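Local coordinates for protein transmembrane oligosaccharyl transferase (Archaeoglobus fulgidus, PDB 3WAJ) that belongs to the STT3/AglB family of membrane proteins, with a zinc-binding N-terminal part and a large C-terminal part, at residues L824-S830 with T852-V858; M510-P515 with K606-S610. All blocks are in the same frame, centred on the assembly; numbering follows the deposited sequence.

Contact 1: residues L824-S830 with T852-V858; sequences LPYSHNS and TIYESQV
Three short hydrogen bonds define how 824-830, the end of strand 819-824 and the loop after it, meets 852-858, the lead-in and start of helix 855-860. N829 (chi1 p) accepts the amide of E855, N to OD1 2.7 Å; S827, also p, donates OG to E855 OE1 at 2.8 Å; and the backbone N of H828 reaches I853 O at 2.8 Å. A weak return bond runs from I853 N to H828 ND1 (3.5 Å), while H828 NE2 is held by T838 O. This part of the archaeal glycosylation protein B long peripheral domain illustrates how a helix start can be served from elsewhere in the chain. Y854 is the N-cap, its own N bonded to Q857 OE1 (3.0 Å), one half of a capping box; V858 N to Y854 O (3.2 Å) opens the helix, and N829 takes up the first-turn amide of E855. E855, chi1 t, also uses OE1 for a salt bridge to R694. T852 to Y854 are extended, as are Y826 and S827, with S827 and I853 CA atoms 4.9 Å apart; H828 and N829 then bend, with psi near 4° and 18°. Beyond the polar bonds, V858 points toward 824-830: CG1 lies 3.6 Å from P825 O and CG2 3.7 Å from L824 O. L824 CD1 meets I853 CG1 at 4.3 Å, both side chains also touching Y840.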
loop_
_atom_site.group_PDB
_atom_site.type_symbol
_atom_site.label_atom_id
_atom_site.label_comp_id
_atom_site.label_asym_id
_atom_site.label_seq_id
_atom_site.Cartn_x
_atom_site.Cartn_y
_atom_site.Cartn_z
ATOM N N LEU A 824 0.436 -24.392 30.052
ATOM C CA LEU A 824 0.429 -25.117 28.778
ATOM C C LEU A 824 -0.731 -24.637 27.894
ATOM O O LEU A 824 -1.862 -24.506 28.367
ATOM C CB LEU A 824 0.318 -26.624 29.031
ATOM C CG LEU A 824 1.276 -27.213 30.074
ATOM C CD1 LEU A 824 1.070 -28.716 30.268
ATOM C CD2 LEU A 824 2.715 -26.933 29.692
ATOM N N PRO A 825 -0.457 -24.363 26.605
ATOM C CA PRO A 825 -1.501 -23.830 25.721
ATOM C C PRO A 825 -2.156 -24.864 24.798
ATOM O O PRO A 825 -3.151 -24.533 24.155
ATOM C CB PRO A 825 -0.728 -22.816 24.872
ATOM C CG PRO A 825 0.633 -23.446 24.733
ATOM C CD PRO A 825 0.876 -24.282 25.982
ATOM N N TYR A 826 -1.615 -26.076 24.700
ATOM C CA TYR A 826 -2.225 -27.062 23.805
ATOM C C TYR A 826 -3.172 -27.994 24.560
ATOM O O TYR A 826 -2.855 -28.458 25.657
ATOM C CB TYR A 826 -1.162 -27.869 23.052
ATOM C CG TYR A 826 -0.468 -27.103 21.943
ATOM C CD1 TYR A 826 -1.113 -26.858 20.730
ATOM C CD2 TYR A 826 0.837 -26.644 22.097
ATOM C CE1 TYR A 826 -0.478 -26.166 19.705
ATOM C CE2 TYR A 826 1.476 -25.959 21.074
ATOM C CZ TYR A 826 0.816 -25.726 19.891
ATOM O OH TYR A 826 1.460 -25.044 18.897
ATOM N N SER A 827 -4.337 -28.258 23.976
ATOM C CA SER A 827 -5.279 -29.220 24.557
ATOM C C SER A 827 -5.451 -30.400 23.619
ATOM O O SER A 827 -5.058 -30.345 22.447
ATOM C CB SER A 827 -6.640 -28.584 24.831
ATOM O OG SER A 827 -7.311 -28.267 23.624
ATOM N N HIS A 828 -6.049 -31.469 24.127
ATOM C CA HIS A 828 -6.180 -32.682 23.334
ATOM C C HIS A 828 -7.568 -32.868 22.714
ATOM O O HIS A 828 -7.821 -33.859 22.035
ATOM C CB HIS A 828 -5.697 -33.896 24.132
ATOM C CG HIS A 828 -4.205 -33.928 24.296
ATOM N ND1 HIS A 828 -3.547 -33.241 25.298
ATOM C CD2 HIS A 828 -3.242 -34.522 23.551
ATOM C CE1 HIS A 828 -2.243 -33.430 25.176
ATOM N NE2 HIS A 828 -2.032 -34.206 24.127
ATOM N N ASN A 829 -8.445 -31.884 22.900
ATOM C CA ASN A 829 -9.776 -31.957 22.307
ATOM C C ASN A 829 -10.223 -30.687 21.585
ATOM O O ASN A 829 -11.415 -30.501 21.340
ATOM C CB ASN A 829 -10.821 -32.361 23.358
ATOM C CG ASN A 829 -10.826 -31.438 24.571
ATOM O OD1 ASN A 829 -9.786 -30.911 24.968
ATOM N ND2 ASN A 829 -12.004 -31.240 25.163
ATOM N N SER A 830 -9.279 -29.813 21.237
ATOM C CA SER A 830 -9.630 -28.611 20.479
ATOM C C SER A 830 -9.990 -28.967 19.035
ATOM O O SER A 830 -9.497 -29.950 18.477
ATOM C CB SER A 830 -8.509 -27.568 20.528
ATOM O OG SER A 830 -7.339 -28.042 19.899
ATOM N N THR A 852 -2.671 -35.253 30.047
ATOM C CA THR A 852 -3.496 -34.796 28.940
ATOM C C THR A 852 -4.318 -33.609 29.448
ATOM O O THR A 852 -4.806 -33.622 30.586
ATOM C CB THR A 852 -4.373 -35.919 28.347
ATOM O OG1 THR A 852 -5.743 -35.727 28.725
ATOM C CG2 THR A 852 -3.874 -37.285 28.815
ATOM N N ILE A 853 -4.426 -32.573 28.616
ATOM C CA ILE A 853 -5.109 -31.335 28.988
ATOM C C ILE A 853 -6.364 -31.181 28.136
ATOM O O ILE A 853 -6.359 -31.533 26.954
ATOM C CB ILE A 853 -4.194 -30.109 28.754
ATOM C CG1 ILE A 853 -2.916 -30.220 29.589
ATOM C CG2 ILE A 853 -4.914 -28.808 29.085
ATOM C CD1 ILE A 853 -3.165 -30.098 31.080
ATOM N N TYR A 854 -7.432 -30.645 28.722
ATOM C CA TYR A 854 -8.661 -30.415 27.964
ATOM C C TYR A 854 -8.891 -28.931 27.645
ATOM O O TYR A 854 -8.399 -28.034 28.354
ATOM C CB TYR A 854 -9.869 -31.095 28.648
ATOM C CG TYR A 854 -9.651 -32.585 28.753
ATOM C CD1 TYR A 854 -9.923 -33.422 27.673
ATOM C CD2 TYR A 854 -9.113 -33.152 29.903
ATOM C CE1 TYR A 854 -9.697 -34.791 27.746
ATOM C CE2 TYR A 854 -8.881 -34.524 29.986
ATOM C CZ TYR A 854 -9.175 -35.338 28.904
ATOM O OH TYR A 854 -8.952 -36.696 28.971
ATOM N N GLU A 855 -9.621 -28.698 26.556
ATOM C CA GLU A 855 -9.838 -27.366 26.013
ATOM C C GLU A 855 -10.339 -26.366 27.058
ATOM O O GLU A 855 -9.932 -25.201 27.054
ATOM C CB GLU A 855 -10.780 -27.453 24.796
ATOM C CG GLU A 855 -11.193 -26.120 24.188
ATOM C CD GLU A 855 -10.067 -25.445 23.417
ATOM O OE1 GLU A 855 -8.925 -25.969 23.440
ATOM O OE2 GLU A 855 -10.332 -24.394 22.778
ATOM N N SER A 856 -11.196 -26.826 27.968
ATOM C CA SER A 856 -11.801 -25.922 28.945
ATOM C C SER A 856 -10.759 -25.481 29.970
ATOM O O SER A 856 -10.761 -24.326 30.414
ATOM C CB SER A 856 -13.004 -26.571 29.632
ATOM O OG SER A 856 -12.596 -27.595 30.515
ATOM N N GLN A 857 -9.864 -26.398 30.332
ATOM C CA GLN A 857 -8.773 -26.082 31.250
ATOM C C GLN A 857 -7.859 -25.014 30.651
ATOM O O GLN A 857 -7.418 -24.097 31.340
ATOM C CB GLN A 857 -7.977 -27.347 31.575
ATOM C CG GLN A 857 -8.857 -28.531 31.984
ATOM C CD GLN A 857 -8.061 -29.720 32.498
ATOM O OE1 GLN A 857 -7.457 -30.464 31.721
ATOM N NE2 GLN A 857 -8.064 -29.906 33.815
ATOM N N VAL A 858 -7.594 -25.141 29.354
ATOM C CA VAL A 858 -6.803 -24.162 28.614
ATOM C C VAL A 858 -7.536 -22.828 28.433
ATOM O O VAL A 858 -6.944 -21.755 28.618
ATOM C CB VAL A 858 -6.364 -24.723 27.235
ATOM C CG1 VAL A 858 -5.960 -23.606 26.278
ATOM C CG2 VAL A 858 -5.226 -25.702 27.397
#

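Contact 2: residues M510-P515 with K606-S610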
loop_
_atom_site.group_PDB
_atom_site.type_symbol
_atom_site.label_atom_id
_atom_site.label_comp_id
_atom_site.label_asym_id
_atom_site.label_seq_id
_atom_site.Cartn_x
_atom_site.Cartn_y
_atom_site.Cartn_z
ATOM N N MET A 510 -9.635 -18.686 8.485
ATOM C CA MET A 510 -9.861 -17.914 9.698
ATOM C C MET A 510 -11.313 -17.476 9.818
ATOM O O MET A 510 -11.919 -17.599 10.889
ATOM C CB MET A 510 -8.920 -16.693 9.769
ATOM C CG MET A 510 -9.226 -15.783 10.954
ATOM S SD MET A 510 -8.015 -14.481 11.212
ATOM C CE MET A 510 -6.660 -15.351 11.993
ATOM N N ARG A 511 -11.876 -16.999 8.708
ATOM C CA ARG A 511 -13.262 -16.517 8.693
ATOM C C ARG A 511 -14.232 -17.599 9.150
ATOM O O ARG A 511 -15.246 -17.314 9.793
ATOM C CB ARG A 511 -13.643 -16.024 7.290
ATOM C CG ARG A 511 -15.139 -15.685 7.110
ATOM C CD ARG A 511 -15.401 -15.028 5.750
ATOM N NE ARG A 511 -16.797 -14.636 5.535
ATOM C CZ ARG A 511 -17.247 -13.979 4.466
ATOM N NH1 ARG A 511 -16.414 -13.628 3.506
ATOM N NH2 ARG A 511 -18.529 -13.660 4.379
ATOM N N GLU A 512 -13.885 -18.841 8.837
ATOM C CA GLU A 512 -14.780 -19.969 9.047
ATOM C C GLU A 512 -14.556 -20.666 10.387
ATOM O O GLU A 512 -15.465 -21.270 10.933
ATOM C CB GLU A 512 -14.642 -20.966 7.882
ATOM C CG GLU A 512 -15.559 -22.196 7.964
ATOM C CD GLU A 512 -17.043 -21.867 7.795
ATOM O OE1 GLU A 512 -17.369 -20.771 7.277
ATOM O OE2 GLU A 512 -17.885 -22.710 8.180
ATOM N N ASN A 513 -13.357 -20.546 10.939
ATOM C CA ASN A 513 -12.968 -21.415 12.053
ATOM C C ASN A 513 -12.636 -20.708 13.365
ATOM O O ASN A 513 -12.252 -21.350 14.330
ATOM C CB ASN A 513 -11.808 -22.344 11.624
ATOM C CG ASN A 513 -12.221 -23.307 10.512
ATOM O OD1 ASN A 513 -12.789 -24.367 10.780
ATOM N ND2 ASN A 513 -11.965 -22.928 9.262
ATOM N N THR A 514 -12.769 -19.385 13.392
ATOM C CA THR A 514 -12.624 -18.625 14.629
ATOM C C THR A 514 -14.020 -18.169 15.047
ATOM O O THR A 514 -14.909 -18.101 14.206
ATOM C CB THR A 514 -11.609 -17.477 14.463
ATOM O OG1 THR A 514 -12.065 -16.590 13.440
ATOM C CG2 THR A 514 -10.242 -18.053 14.078
ATOM N N PRO A 515 -14.227 -17.891 16.346
ATOM C CA PRO A 515 -15.604 -17.723 16.846
ATOM C C PRO A 515 -16.293 -16.424 16.460
ATOM O O PRO A 515 -15.622 -15.453 16.101
ATOM C CB PRO A 515 -15.442 -17.785 18.375
ATOM C CG PRO A 515 -14.002 -17.512 18.641
ATOM C CD PRO A 515 -13.237 -17.968 17.438
ATOM N N LYS A 606 -6.685 -12.001 20.120
ATOM C CA LYS A 606 -6.969 -13.405 20.322
ATOM C C LYS A 606 -6.251 -14.284 19.273
ATOM O O LYS A 606 -6.021 -15.478 19.488
ATOM C CB LYS A 606 -8.479 -13.648 20.298
ATOM C CG LYS A 606 -8.837 -15.045 20.749
ATOM C CD LYS A 606 -10.336 -15.366 20.648
ATOM C CE LYS A 606 -10.618 -16.634 21.478
ATOM N NZ LYS A 606 -11.798 -17.376 20.980
ATOM N N TYR A 607 -5.891 -13.693 18.143
ATOM C CA TYR A 607 -5.138 -14.423 17.121
ATOM C C TYR A 607 -3.957 -13.633 16.616
ATOM O O TYR A 607 -4.002 -12.402 16.525
ATOM C CB TYR A 607 -6.028 -14.827 15.943
ATOM C CG TYR A 607 -7.158 -15.697 16.393
ATOM C CD1 TYR A 607 -6.974 -17.065 16.540
ATOM C CD2 TYR A 607 -8.394 -15.150 16.726
ATOM C CE1 TYR A 607 -7.989 -17.878 16.975
ATOM C CE2 TYR A 607 -9.431 -15.956 17.165
ATOM C CZ TYR A 607 -9.216 -17.324 17.291
ATOM O OH TYR A 607 -10.219 -18.154 17.731
ATOM N N VAL A 608 -2.896 -14.367 16.309
ATOM C CA VAL A 608 -1.695 -13.811 15.711
ATOM C C VAL A 608 -1.568 -14.467 14.331
ATOM O O VAL A 608 -1.741 -15.681 14.205
ATOM C CB VAL A 608 -0.445 -14.172 16.548
ATOM C CG1 VAL A 608 0.803 -13.491 15.988
ATOM C CG2 VAL A 608 -0.643 -13.824 18.030
ATOM N N VAL A 609 -1.289 -13.674 13.299
ATOM C CA VAL A 609 -0.981 -14.221 11.981
ATOM C C VAL A 609 0.428 -13.796 11.569
ATOM O O VAL A 609 0.740 -12.594 11.505
ATOM C CB VAL A 609 -1.978 -13.764 10.906
ATOM C CG1 VAL A 609 -1.637 -14.423 9.567
ATOM C CG2 VAL A 609 -3.430 -14.074 11.319
ATOM N N SER A 610 1.283 -14.781 11.295
ATOM C CA SER A 610 2.683 -14.507 10.994
ATOM C C SER A 610 3.089 -15.188 9.704
ATOM O O SER A 610 2.707 -16.342 9.442
ATOM C CB SER A 610 3.573 -14.980 12.156
ATOM O OG SER A 610 4.939 -15.061 11.787
#
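No hydrogen bond crosses between 510-515 and 606-610, and the contact illustrates how, in the AglB core domain, the C-terminal end of helix 501-513 packs on a mixed sheet through side chains; even the closest CA atoms, those of T514 and Y607, are 8.9 Å apart. Much of the apolar contact comes from M510, whose extended chain (chi1 and chi2 both t) brings CE within 3.5 Å of V609 CG2 and 4.0 Å of Y607 CB; P515 CD adds Y607 CZ at 4.1 Å. Aromatic contact follows at the helix terminus. T514 CG2 sits over one face of the Y607 ring in a CH-pi interaction, 3.8 Å from the centroid and 24° off the normal, while P515 CD lies at the ring's edge, 3.0 Å from Y607 OH, a hydroxyl hydrogen-bonded to that of Y832. Beside it, K606 stretches out so that NZ comes 3.2 Å from P515 CG. Hydrogen bonds within 510-515 fix the helix end: M510 O accepts T514 OG1 at 2.7 Å and T514 N at 3.2 Å, so with chi1 p the hydroxyl turns back to the helix as the methyl faces the tyrosine. Y545 adds an edge-to-face partner to Y607. Strand 605-611 runs between 546-548, parallel to it, and 771-776, antiparallel; M510 reaches V547 and I773 on these strands, whereas V608 points away, onto helix 584-588.

How the contacts relate
The two contacts belong to different parts of one chain, the AglB core domain and the long peripheral domain, yet are connected through shared neighbours. Their centres lie 18 Å apart and their nearest atoms about 7 Å, so they do not touch, and contact 2 closes along the chain before contact 1 opens. Among the links between them, Y832, in the connection that continues from S830, hydrogen-bonds to the hydroxyl of Y607. The mixed sheet supplies another: strand 605-611 of contact 2 pairs with 771-776, which pairs with 693-698, an outermost strand of that sheet within this chain, which carries R694, the partner of E855. Neither contact provides a zinc ligand; D47, D161 and H163, in the N-terminal part, bind the metal.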